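Local atomic coordinates of Myo-inositol phosphohydrolase (Mitsuokella multacida, PDB entry 4WU3), a protein that probably removes phosphate groups by hydrolysis from myo-inositol phosphates such as phytate, as a member of the protein tyrosine phosphatase-like phytases, and binds inositol-(1,3,4,5)-tetrakisphosphate. Residues V41-I52 and I171-L182. The protein carries 2 engineered substitutions. Numbering follows the deposited sequence.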
ATOM      1  N   VAL A  41     -11.722 -27.241  -0.879  1.00 22.42           N
ATOM      2  CA  VAL A  41     -10.675 -26.313  -0.488  1.00 22.89           C
ATOM      3  C   VAL A  41      -9.645 -27.092   0.319  1.00 23.46           C
ATOM      4  O   VAL A  41     -10.006 -27.880   1.178  1.00 25.10           O
ATOM      5  CB  VAL A  41     -11.228 -25.152   0.374  1.00 23.10           C
ATOM      6  CG1 VAL A  41     -10.130 -24.157   0.723  1.00 23.54           C
ATOM      7  CG2 VAL A  41     -12.364 -24.444  -0.343  1.00 21.68           C
ATOM      8  N   VAL A  42      -8.368 -26.876   0.037  1.00 23.30           N
ATOM      9  CA  VAL A  42      -7.298 -27.497   0.806  1.00 25.02           C
ATOM     10  C   VAL A  42      -7.003 -26.688   2.067  1.00 28.59           C
ATOM     11  O   VAL A  42      -6.656 -25.510   1.985  1.00 25.49           O
ATOM     12  CB  VAL A  42      -6.016 -27.584  -0.038  1.00 23.58           C
ATOM     13  CG1 VAL A  42      -4.864 -28.150   0.794  1.00 24.65           C
ATOM     14  CG2 VAL A  42      -6.276 -28.415  -1.283  1.00 23.64           C
ATOM     15  N   LYS A  43      -7.114 -27.318   3.232  1.00 35.20           N
ATOM     16  CA  LYS A  43      -7.027 -26.585   4.497  1.00 42.89           C
ATOM     17  C   LYS A  43      -5.663 -25.944   4.728  1.00 39.74           C
ATOM     18  O   LYS A  43      -5.578 -24.737   4.923  1.00 41.16           O
ATOM     19  CB  LYS A  43      -7.387 -27.496   5.672  1.00 56.33           C
ATOM     20  CG  LYS A  43      -8.857 -27.886   5.705  1.00 72.33           C
ATOM     21  CD  LYS A  43      -9.141 -28.968   6.736  1.00 85.73           C
ATOM     22  CE  LYS A  43     -10.558 -29.498   6.587  1.00 88.87           C
ATOM     23  NZ  LYS A  43     -10.849 -30.600   7.546  1.00 91.37           N
ATOM     24  N   ASN A  44      -4.602 -26.742   4.733  1.00 35.76           N
ATOM     25  CA  ASN A  44      -3.264 -26.204   4.956  1.00 39.28           C
ATOM     26  C   ASN A  44      -2.378 -26.477   3.754  1.00 37.12           C
ATOM     27  O   ASN A  44      -1.608 -27.435   3.747  1.00 31.29           O
ATOM     28  CB  ASN A  44      -2.621 -26.806   6.210  1.00 44.32           C
ATOM     29  CG  ASN A  44      -3.178 -26.220   7.496  1.00 52.95           C
ATOM     30  OD1 ASN A  44      -2.968 -25.043   7.803  1.00 55.20           O
ATOM     31  ND2 ASN A  44      -3.878 -27.049   8.269  1.00 51.34           N
ATOM     32  N   PRO A  45      -2.486 -25.631   2.726  1.00 37.55           N
ATOM     33  CA  PRO A  45      -1.694 -25.804   1.514  1.00 33.12           C
ATOM     34  C   PRO A  45      -0.226 -25.431   1.742  1.00 28.81           C
ATOM     35  O   PRO A  45       0.069 -24.562   2.565  1.00 27.49           O
ATOM     36  CB  PRO A  45      -2.346 -24.821   0.547  1.00 32.44           C
ATOM     37  CG  PRO A  45      -2.839 -23.720   1.421  1.00 33.89           C
ATOM     38  CD  PRO A  45      -3.229 -24.355   2.727  1.00 35.60           C
ATOM     39  N   PRO A  46       0.698 -26.069   1.009  1.00 26.71           N
ATOM     40  CA  PRO A  46       2.090 -25.671   1.189  1.00 24.33           C
ATOM     41  C   PRO A  46       2.265 -24.182   0.916  1.00 25.41           C
ATOM     42  O   PRO A  46       1.390 -23.554   0.315  1.00 22.97           O
ATOM     43  CB  PRO A  46       2.838 -26.501   0.149  1.00 24.45           C
ATOM     44  CG  PRO A  46       1.814 -26.840  -0.880  1.00 26.07           C
ATOM     45  CD  PRO A  46       0.523 -26.987  -0.127  1.00 25.73           C
ATOM     46  N   LYS A  47       3.382 -23.616   1.358  1.00 26.60           N
ATOM     47  CA  LYS A  47       3.613 -22.200   1.144  1.00 31.41           C
ATOM     48  C   LYS A  47       3.648 -21.901  -0.354  1.00 23.86           C
ATOM     49  O   LYS A  47       3.214 -20.843  -0.790  1.00 21.08           O
ATOM     50  CB  LYS A  47       4.917 -21.728   1.805  1.00 38.45           C
ATOM     51  CG  LYS A  47       4.988 -20.208   1.910  1.00 45.82           C
ATOM     52  CD  LYS A  47       6.403 -19.645   1.836  1.00 49.78           C
ATOM     53  CE  LYS A  47       6.369 -18.189   1.384  1.00 54.52           C
ATOM     54  NZ  LYS A  47       7.556 -17.406   1.830  1.00 55.26           N
ATOM     55  N   LEU A  48       4.177 -22.830  -1.140  1.00 19.23           N
ATOM     56  CA  LEU A  48       4.268 -22.634  -2.579  1.00 17.70           C
ATOM     57  C   LEU A  48       3.701 -23.850  -3.279  1.00 17.73           C
ATOM     58  O   LEU A  48       4.307 -24.919  -3.258  1.00 17.74           O
ATOM     59  CB  LEU A  48       5.723 -22.418  -3.004  1.00 17.24           C
ATOM     60  CG  LEU A  48       5.927 -21.943  -4.447  1.00 16.06           C
ATOM     61  CD1 LEU A  48       5.428 -20.519  -4.614  1.00 16.25           C
ATOM     62  CD2 LEU A  48       7.393 -22.026  -4.833  1.00 16.64           C
ATOM     63  N   ALA A  49       2.538 -23.690  -3.901  1.00 15.30           N
ATOM     64  CA  ALA A  49       1.840 -24.837  -4.465  1.00 14.23           C
ATOM     65  C   ALA A  49       1.781 -24.791  -5.981  1.00 13.45           C
ATOM     66  O   ALA A  49       1.431 -23.769  -6.574  1.00 12.32           O
ATOM     67  CB  ALA A  49       0.445 -24.934  -3.884  1.00 13.75           C
ATOM     68  N   LEU A  50       2.132 -25.905  -6.614  1.00 12.85           N
ATOM     69  CA  LEU A  50       2.019 -26.000  -8.057  1.00 11.68           C
ATOM     70  C   LEU A  50       0.567 -26.262  -8.331  1.00 11.13           C
ATOM     71  O   LEU A  50       0.018 -27.224  -7.816  1.00 10.87           O
ATOM     72  CB  LEU A  50       2.887 -27.127  -8.613  1.00 12.00           C
ATOM     73  CG  LEU A  50       2.792 -27.409 -10.122  1.00 12.26           C
ATOM     74  CD1 LEU A  50       3.070 -26.160 -10.946  1.00 12.73           C
ATOM     75  CD2 LEU A  50       3.757 -28.514 -10.525  1.00 12.72           C
ATOM     76  N   LYS A  51      -0.065 -25.405  -9.127  1.00 10.95           N
ATOM     77  CA  LYS A  51      -1.476 -25.583  -9.422  1.00 10.91           C
ATOM     78  C   LYS A  51      -1.810 -25.277 -10.870  1.00 11.32           C
ATOM     79  O   LYS A  51      -1.009 -24.697 -11.609  1.00 11.45           O
ATOM     80  CB  LYS A  51      -2.342 -24.741  -8.483  1.00 10.78           C
ATOM     81  CG  LYS A  51      -2.062 -23.252  -8.541  1.00 11.44           C
ATOM     82  CD  LYS A  51      -2.837 -22.555  -9.642  1.00 11.33           C
ATOM     83  CE  LYS A  51      -2.994 -21.079  -9.293  1.00 11.85           C
ATOM     84  NZ  LYS A  51      -3.645 -20.293 -10.369  1.00 11.22           N
ATOM     85  N   ILE A  52      -3.015 -25.684 -11.254  1.00 11.02           N
ATOM     86  CA  ILE A  52      -3.513 -25.516 -12.603  1.00 10.74           C
ATOM     87  C   ILE A  52      -4.077 -24.105 -12.797  1.00 10.69           C
ATOM     88  O   ILE A  52      -4.925 -23.660 -12.034  1.00 11.25           O
ATOM     89  CB  ILE A  52      -4.586 -26.586 -12.898  1.00 11.43           C
ATOM     90  CG1 ILE A  52      -3.946 -27.982 -12.904  1.00 11.92           C
ATOM     91  CG2 ILE A  52      -5.287 -26.324 -14.221  1.00 11.82           C
ATOM     92  CD1 ILE A  52      -4.935 -29.130 -12.934  1.00 12.64           C
ATOM     93  N   ILE A 171      -1.384 -32.370  -9.327  1.00 16.87           N
ATOM     94  CA  ILE A 171      -1.328 -30.898  -9.381  1.00 15.13           C
ATOM     95  C   ILE A 171      -2.598 -30.305  -8.801  1.00 13.68           C
ATOM     96  O   ILE A 171      -3.714 -30.703  -9.170  1.00 10.59           O
ATOM     97  CB  ILE A 171      -1.220 -30.374 -10.812  1.00 15.49           C
ATOM     98  CG1 ILE A 171      -0.083 -31.060 -11.567  1.00 16.97           C
ATOM     99  CG2 ILE A 171      -1.020 -28.868 -10.802  1.00 15.49           C
ATOM    100  CD1 ILE A 171       1.279 -30.468 -11.315  1.00 18.17           C
ATOM    101  N   TYR A 172      -2.431 -29.345  -7.900  1.00 13.24           N
ATOM    102  CA  TYR A 172      -3.581 -28.750  -7.226  1.00 13.45           C
ATOM    103  C   TYR A 172      -4.482 -28.055  -8.248  1.00 12.80           C
ATOM    104  O   TYR A 172      -4.017 -27.543  -9.271  1.00 11.61           O
ATOM    105  CB  TYR A 172      -3.147 -27.755  -6.132  1.00 13.05           C
ATOM    106  CG  TYR A 172      -2.524 -28.382  -4.899  1.00 12.90           C
ATOM    107  CD1 TYR A 172      -3.304 -29.000  -3.934  1.00 13.18           C
ATOM    108  CD2 TYR A 172      -1.148 -28.329  -4.693  1.00 13.39           C
ATOM    109  CE1 TYR A 172      -2.732 -29.567  -2.805  1.00 13.75           C
ATOM    110  CE2 TYR A 172      -0.566 -28.890  -3.573  1.00 14.22           C
ATOM    111  CZ  TYR A 172      -1.362 -29.507  -2.631  1.00 15.13           C
ATOM    112  OH  TYR A 172      -0.780 -30.060  -1.516  1.00 14.56           O
ATOM    113  N   ARG A 173      -5.776 -28.058  -7.965  1.00 13.13           N
ATOM    114  CA  ARG A 173      -6.723 -27.258  -8.715  1.00 13.59           C
ATOM    115  C   ARG A 173      -6.874 -25.914  -8.014  1.00 13.40           C
ATOM    116  O   ARG A 173      -6.234 -25.665  -6.992  1.00 11.82           O
ATOM    117  CB  ARG A 173      -8.063 -27.976  -8.835  1.00 15.78           C
ATOM    118  CG  ARG A 173      -8.052 -29.036  -9.926  1.00 17.40           C
ATOM    119  CD  ARG A 173      -9.327 -29.861  -9.938  1.00 19.69           C
ATOM    120  NE  ARG A 173      -9.356 -30.821  -8.836  1.00 22.62           N
ATOM    121  CZ  ARG A 173     -10.265 -31.787  -8.699  1.00 27.10           C
ATOM    122  NH1 ARG A 173     -11.235 -31.930  -9.597  1.00 25.37           N
ATOM    123  NH2 ARG A 173     -10.198 -32.614  -7.657  1.00 25.96           N
ATOM    124  N   PHE A 174      -7.696 -25.038  -8.576  1.00 14.04           N
ATOM    125  CA  PHE A 174      -7.715 -23.659  -8.133  1.00 14.28           C
ATOM    126  C   PHE A 174      -9.067 -23.031  -8.366  1.00 14.13           C
ATOM    127  O   PHE A 174      -9.673 -23.234  -9.409  1.00 13.62           O
ATOM    128  CB  PHE A 174      -6.656 -22.860  -8.887  1.00 13.75           C
ATOM    129  CG  PHE A 174      -6.351 -21.524  -8.274  1.00 13.86           C
ATOM    130  CD1 PHE A 174      -5.602 -21.440  -7.106  1.00 14.17           C
ATOM    131  CD2 PHE A 174      -6.797 -20.352  -8.866  1.00 15.13           C
ATOM    132  CE1 PHE A 174      -5.310 -20.214  -6.537  1.00 14.56           C
ATOM    133  CE2 PHE A 174      -6.499 -19.117  -8.304  1.00 14.97           C
ATOM    134  CZ  PHE A 174      -5.755 -19.048  -7.141  1.00 15.06           C
ATOM    135  N   ASP A 175      -9.523 -22.268  -7.379  1.00 16.76           N
ATOM    136  CA  ASP A 175     -10.766 -21.520  -7.480  1.00 19.97           C
ATOM    137  C   ASP A 175     -10.468 -20.059  -7.782  1.00 18.84           C
ATOM    138  O   ASP A 175      -9.877 -19.359  -6.961  1.00 17.54           O
ATOM    139  CB  ASP A 175     -11.559 -21.595  -6.176  1.00 22.08           C
ATOM    140  CG  ASP A 175     -12.885 -20.852  -6.271  1.00 26.49           C
ATOM    141  OD1 ASP A 175     -13.686 -21.174  -7.173  1.00 36.23           O
ATOM    142  OD2 ASP A 175     -13.119 -19.939  -5.463  1.00 28.34           O
ATOM    143  N   ASP A 176     -10.899 -19.596  -8.948  1.00 18.42           N
ATOM    144  CA  ASP A 176     -10.618 -18.229  -9.368  1.00 20.21           C
ATOM    145  C   ASP A 176     -11.456 -17.198  -8.631  1.00 22.50           C
ATOM    146  O   ASP A 176     -11.114 -16.022  -8.622  1.00 22.23           O
ATOM    147  CB  ASP A 176     -10.842 -18.083 -10.868  1.00 19.26           C
ATOM    148  CG  ASP A 176      -9.761 -18.760 -11.680  1.00 19.04           C
ATOM    149  OD1 ASP A 176      -8.608 -18.826 -11.208  1.00 19.99           O
ATOM    150  OD2 ASP A 176     -10.064 -19.231 -12.787  1.00 22.02           O
ATOM    151  N   LYS A 177     -12.556 -17.628  -8.025  1.00 27.39           N
ATOM    152  CA  LYS A 177     -13.430 -16.697  -7.325  1.00 30.22           C
ATOM    153  C   LYS A 177     -12.797 -16.258  -6.015  1.00 26.87           C
ATOM    154  O   LYS A 177     -12.782 -15.074  -5.689  1.00 26.62           O
ATOM    155  CB  LYS A 177     -14.801 -17.321  -7.060  1.00 38.13           C
ATOM    156  CG  LYS A 177     -15.775 -16.379  -6.372  1.00 50.58           C
ATOM    157  CD  LYS A 177     -17.087 -17.073  -6.046  1.00 65.98           C
ATOM    158  CE  LYS A 177     -18.065 -16.128  -5.364  1.00 74.44           C
ATOM    159  NZ  LYS A 177     -19.388 -16.777  -5.140  1.00 75.14           N
ATOM    160  N   LYS A 178     -12.262 -17.216  -5.268  1.00 27.05           N
ATOM    161  CA  LYS A 178     -11.670 -16.918  -3.966  1.00 25.92           C
ATOM    162  C   LYS A 178     -10.152 -16.918  -4.003  1.00 22.47           C
ATOM    163  O   LYS A 178      -9.511 -16.588  -3.010  1.00 19.75           O
ATOM    164  CB  LYS A 178     -12.154 -17.929  -2.929  1.00 31.02           C
ATOM    165  CG  LYS A 178     -13.664 -17.963  -2.795  1.00 38.88           C
ATOM    166  CD  LYS A 178     -14.138 -19.081  -1.883  1.00 47.61           C
ATOM    167  CE  LYS A 178     -15.657 -19.154  -1.888  1.00 61.24           C
ATOM    168  NZ  LYS A 178     -16.185 -20.183  -0.950  1.00 71.30           N
ATOM    169  N   ASN A 179      -9.578 -17.273  -5.149  1.00 22.43           N
ATOM    170  CA  ASN A 179      -8.126 -17.428  -5.272  1.00 22.67           C
ATOM    171  C   ASN A 179      -7.558 -18.310  -4.160  1.00 20.98           C
ATOM    172  O   ASN A 179      -6.682 -17.893  -3.396  1.00 16.36           O
ATOM    173  CB  ASN A 179      -7.414 -16.068  -5.298  1.00 24.50           C
ATOM    174  CG  ASN A 179      -7.635 -15.310  -6.599  1.00 27.49           C
ATOM    175  OD1 ASN A 179      -7.669 -14.082  -6.607  1.00 36.27           O
ATOM    176  ND2 ASN A 179      -7.789 -16.034  -7.702  1.00 29.43           N
ATOM    177  N   VAL A 180      -8.076 -19.537  -4.082  1.00 20.39           N
ATOM    178  CA  VAL A 180      -7.571 -20.533  -3.146  1.00 19.49           C
ATOM    179  C   VAL A 180      -7.341 -21.911  -3.802  1.00 18.48           C
ATOM    180  O   VAL A 180      -7.995 -22.299  -4.780  1.00 16.19           O
ATOM    181  CB  VAL A 180      -8.495 -20.703  -1.917  1.00 21.18           C
ATOM    182  CG1 VAL A 180      -8.654 -19.384  -1.162  1.00 19.49           C
ATOM    183  CG2 VAL A 180      -9.842 -21.271  -2.336  1.00 23.47           C
ATOM    184  N   ILE A 181      -6.389 -22.633  -3.224  1.00 17.65           N
ATOM    185  CA  ILE A 181      -5.969 -23.948  -3.685  1.00 17.50           C
ATOM    186  C   ILE A 181      -7.045 -25.008  -3.436  1.00 16.96           C
ATOM    187  O   ILE A 181      -7.576 -25.115  -2.322  1.00 16.29           O
ATOM    188  CB  ILE A 181      -4.680 -24.359  -2.946  1.00 16.64           C
ATOM    189  CG1 ILE A 181      -3.492 -23.528  -3.443  1.00 16.98           C
ATOM    190  CG2 ILE A 181      -4.405 -25.844  -3.122  1.00 18.19           C
ATOM    191  CD1 ILE A 181      -3.115 -23.810  -4.882  1.00 17.54           C
ATOM    192  N   LEU A 182      -7.354 -25.791  -4.470  1.00 14.00           N
ATOM    193  CA  LEU A 182      -8.332 -26.867  -4.359  1.00 14.06           C
ATOM    194  C   LEU A 182      -7.662 -28.233  -4.521  1.00 15.18           C
ATOM    195  O   LEU A 182      -6.547 -28.326  -5.035  1.00 13.88           O
ATOM    196  CB  LEU A 182      -9.428 -26.703  -5.417  1.00 14.63           C
ATOM    197  CG  LEU A 182     -10.182 -25.371  -5.465  1.00 13.08           C
ATOM    198  CD1 LEU A 182     -11.163 -25.393  -6.612  1.00 13.45           C
ATOM    199  CD2 LEU A 182     -10.918 -25.095  -4.165  1.00 13.28           C
TER
HETATM  200  O   HOH W   1      -6.453 -23.494   0.152  1.00 22.17           O
HETATM  201  O   HOH W   2      -8.022 -24.836 -11.869  1.00 41.46           O
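The carbonyl oxygen of Ile181 is gripped twice: Val42 N reaches Ile181 O at 3.0 Å in a nearly straight bond (177°), and a water donates to the same oxygen while also donating to Val42 O, so the two backbones are joined directly and through solvent. Beside this bond the side chains of Val42 and Ile181 lie alongside one another in the same direction, with CG2 of Val42 3.7 Å from CG2 of Ile181. A second junction lies where the backbones of Lys51 and Tyr172 form a single beta bridge, held by bonds on either side of Lys51. Leu50 O accepts a hydrogen bond from Tyr172 N and also sits at the edge of the tyrosine ring, and Ile52 N donates to Tyr172 O at 2.9 Å. Residues 171-175 and 180-182 belong to a two-stranded antiparallel hairpin, whose turn ends in a G1 beta bulge, Asn179 and Val180 both facing Asp175, whereas 49-52 is an outermost strand of a separate antiparallel sheet. Strands 49-52 and 171-175 cross at 61°, consistent with their pairing being a single bridge. The Lys51 side chain, bent at chi2 (86°), passes Ile181 CD1, with CB 3.8 Å from that methyl, and then lays CE and NZ over one face of Phe174. NZ stands 3.6 Å from the centroid of the Phe174 ring, a cation-pi contact, and its charge is also paired with Asp53 in a salt bridge, which probably helps fix the ammonium there. Phe137 meets the Phe174 ring edge-to-face. On the tyrosine, Ala49 CB approaches Tyr172 CD2 obliquely at 3.8 Å, and Pro46 CD comes 3.6 Å from Tyr172 OH.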